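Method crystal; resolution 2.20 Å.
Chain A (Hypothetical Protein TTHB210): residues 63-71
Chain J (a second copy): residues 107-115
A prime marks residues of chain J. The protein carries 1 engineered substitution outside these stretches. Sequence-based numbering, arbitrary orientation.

Chain A 63-71: IGTKTLRAL
Chain J 107-115: ERKVLEGEP

The N-terminal end of a chain A helix meets the loop that follows a helix of chain J, burying 302 Å² in all; the nearest CA atoms, Lys66 and Glu114′, lie 6.0 Å apart. Ile63 is extended and its CA-to-CB bond points away. Gly64, the N-cap, has phi/psi 78/6, which favours glycine, and its O accepts from Leu68 N (2.9 Å). Helix begins at Thr65 (chi1 m), leaving the first-turn amides free for outside acceptors. Glu114′ (phi/psi -68/141; chi1 m, chi2 m, chi3 -20°) brings its carboxylate there: Lys66 N donates to Glu114′ OE2 (2.8 Å, 160°). The CA-to-CB bond of Lys66 points toward chain J, and its m, m, t, p side chain carries NZ to Gly113′ O (2.7 Å), so one residue binds the loop through both backbone and side chain. Next, Thr67 N donates to a water (2.9 Å from N to the water O) that donates to Glu114′ OE2 (2.6 Å). One turn beyond Lys66, Ala70 packs its small CB 3.2 Å from OE2 of Glu112′ (phi/psi 43/54; m, t, chi3 -167°). Arg108′ (m, m, m) braces the loop: NE and NH2 each donate to Glu114′ O (2.8 Å). Gly113′ (-112/166) suits this fold, since a CB would clash with Arg108′ NH2.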

# COMPACT_ATOMS: atom_id res chain seq x y z
N ILE A 63 13.76 -20.12 -11.00
CA ILE A 63 14.69 -20.54 -9.96
C ILE A 63 16.11 -20.15 -10.33
O ILE A 63 16.43 -19.99 -11.52
CB ILE A 63 14.61 -22.05 -9.70
CG1 ILE A 63 15.03 -22.81 -10.95
CG2 ILE A 63 13.16 -22.43 -9.31
CD1 ILE A 63 15.05 -24.30 -10.75
N GLY A 64 16.94 -19.94 -9.31
CA GLY A 64 18.33 -19.56 -9.53
C GLY A 64 18.52 -18.10 -9.89
O GLY A 64 19.63 -17.65 -10.19
N THR A 65 17.44 -17.33 -9.84
CA THR A 65 17.50 -15.92 -10.19
C THR A 65 18.69 -15.14 -9.62
O THR A 65 19.48 -14.59 -10.37
CB THR A 65 16.22 -15.19 -9.77
OG1 THR A 65 15.08 -15.99 -10.09
CG2 THR A 65 16.11 -13.84 -10.49
N LYS A 66 18.79 -15.09 -8.29
CA LYS A 66 19.87 -14.35 -7.64
C LYS A 66 21.26 -14.79 -8.06
O LYS A 66 22.10 -13.96 -8.40
CB LYS A 66 19.73 -14.45 -6.12
CG LYS A 66 18.55 -13.66 -5.58
CD LYS A 66 18.63 -12.21 -6.02
CE LYS A 66 17.97 -11.28 -5.02
NZ LYS A 66 18.71 -11.30 -3.71
N THR A 67 21.51 -16.09 -8.02
CA THR A 67 22.81 -16.62 -8.40
C THR A 67 23.14 -16.28 -9.85
O THR A 67 24.20 -15.74 -10.15
CB THR A 67 22.82 -18.15 -8.27
OG1 THR A 67 22.36 -18.51 -6.97
CG2 THR A 67 24.23 -18.68 -8.47
N LEU A 68 22.22 -16.60 -10.76
CA LEU A 68 22.42 -16.33 -12.17
C LEU A 68 22.64 -14.85 -12.48
O LEU A 68 23.44 -14.53 -13.36
CB LEU A 68 21.22 -16.83 -12.97
CG LEU A 68 21.16 -18.34 -13.11
CD1 LEU A 68 19.84 -18.73 -13.76
CD2 LEU A 68 22.34 -18.81 -13.95
N ARG A 69 21.95 -13.97 -11.76
CA ARG A 69 22.10 -12.54 -11.98
C ARG A 69 23.42 -12.02 -11.44
O ARG A 69 24.02 -11.12 -12.02
CB ARG A 69 20.96 -11.74 -11.33
CG ARG A 69 19.67 -11.72 -12.14
CD ARG A 69 18.55 -10.97 -11.44
NE ARG A 69 17.37 -10.86 -12.28
CZ ARG A 69 16.13 -10.62 -11.84
NH1 ARG A 69 15.90 -10.44 -10.54
NH2 ARG A 69 15.12 -10.55 -12.71
N ALA A 70 23.87 -12.58 -10.32
CA ALA A 70 25.13 -12.15 -9.73
C ALA A 70 26.30 -12.61 -10.60
O ALA A 70 27.39 -12.03 -10.56
CB ALA A 70 25.27 -12.71 -8.32
N LEU A 71 26.07 -13.65 -11.39
CA LEU A 71 27.11 -14.19 -12.26
C LEU A 71 27.22 -13.41 -13.57
O LEU A 71 28.23 -13.51 -14.28
CB LEU A 71 26.85 -15.67 -12.51
CG LEU A 71 26.67 -16.48 -11.22
CD1 LEU A 71 26.51 -17.96 -11.56
CD2 LEU A 71 27.86 -16.28 -10.28
N GLU J 107 21.17 -8.74 5.27
CA GLU J 107 21.95 -9.96 5.09
C GLU J 107 21.73 -10.57 3.71
O GLU J 107 22.70 -10.83 2.99
CB GLU J 107 21.60 -10.97 6.19
CG GLU J 107 22.43 -12.26 6.21
CD GLU J 107 21.82 -13.36 5.37
OE1 GLU J 107 20.58 -13.42 5.29
OE2 GLU J 107 22.58 -14.17 4.79
N ARG J 108 20.46 -10.78 3.35
CA ARG J 108 20.14 -11.33 2.03
C ARG J 108 20.60 -10.33 0.97
O ARG J 108 21.01 -10.70 -0.14
CB ARG J 108 18.62 -11.57 1.86
CG ARG J 108 18.03 -12.58 2.83
CD ARG J 108 19.03 -13.70 3.09
NE ARG J 108 19.02 -14.68 2.03
CZ ARG J 108 20.03 -15.49 1.73
NH1 ARG J 108 21.17 -15.45 2.41
NH2 ARG J 108 19.89 -16.36 0.73
N LYS J 109 20.59 -9.06 1.33
CA LYS J 109 21.00 -8.07 0.36
C LYS J 109 22.50 -8.01 0.08
O LYS J 109 22.92 -8.04 -1.07
CB LYS J 109 20.49 -6.68 0.76
CG LYS J 109 20.92 -5.58 -0.20
CD LYS J 109 20.34 -4.21 0.20
CE LYS J 109 20.93 -3.10 -0.67
NZ LYS J 109 20.36 -1.75 -0.39
N VAL J 110 23.32 -7.93 1.13
CA VAL J 110 24.75 -7.83 0.90
C VAL J 110 25.40 -9.15 0.48
O VAL J 110 26.51 -9.16 -0.06
CB VAL J 110 25.47 -7.23 2.12
CG1 VAL J 110 24.90 -5.84 2.41
CG2 VAL J 110 25.31 -8.12 3.32
N LEU J 111 24.72 -10.26 0.72
CA LEU J 111 25.26 -11.56 0.31
C LEU J 111 24.59 -12.01 -0.99
O LEU J 111 24.77 -13.14 -1.44
CB LEU J 111 25.05 -12.60 1.42
CG LEU J 111 25.82 -12.31 2.71
CD1 LEU J 111 25.81 -13.56 3.59
CD2 LEU J 111 27.28 -11.91 2.36
N GLU J 112 23.80 -11.11 -1.57
CA GLU J 112 23.09 -11.36 -2.82
C GLU J 112 22.46 -12.75 -2.83
O GLU J 112 22.69 -13.55 -3.74
CB GLU J 112 24.05 -11.22 -4.01
CG GLU J 112 24.73 -9.83 -4.11
CD GLU J 112 25.89 -9.80 -5.11
OE1 GLU J 112 26.67 -8.83 -5.09
OE2 GLU J 112 26.02 -10.75 -5.91
N GLY J 113 21.66 -13.05 -1.81
CA GLY J 113 21.02 -14.36 -1.75
C GLY J 113 19.51 -14.32 -1.93
O GLY J 113 18.91 -13.26 -1.85
N GLU J 114 18.91 -15.49 -2.18
CA GLU J 114 17.46 -15.58 -2.33
C GLU J 114 16.79 -15.31 -0.98
O GLU J 114 17.28 -15.75 0.06
CB GLU J 114 17.05 -16.99 -2.79
CG GLU J 114 17.55 -17.43 -4.16
CD GLU J 114 16.87 -16.67 -5.30
OE1 GLU J 114 15.77 -16.10 -5.09
OE2 GLU J 114 17.42 -16.66 -6.42
N PRO J 115 15.66 -14.59 -0.98
CA PRO J 115 14.95 -14.29 0.28
C PRO J 115 14.53 -15.59 0.97
O PRO J 115 14.22 -16.59 0.32
CB PRO J 115 13.75 -13.45 -0.18
CG PRO J 115 13.55 -13.85 -1.64
CD PRO J 115 14.98 -13.98 -2.14
O HOH W 1 19.61 -18.02 -6.87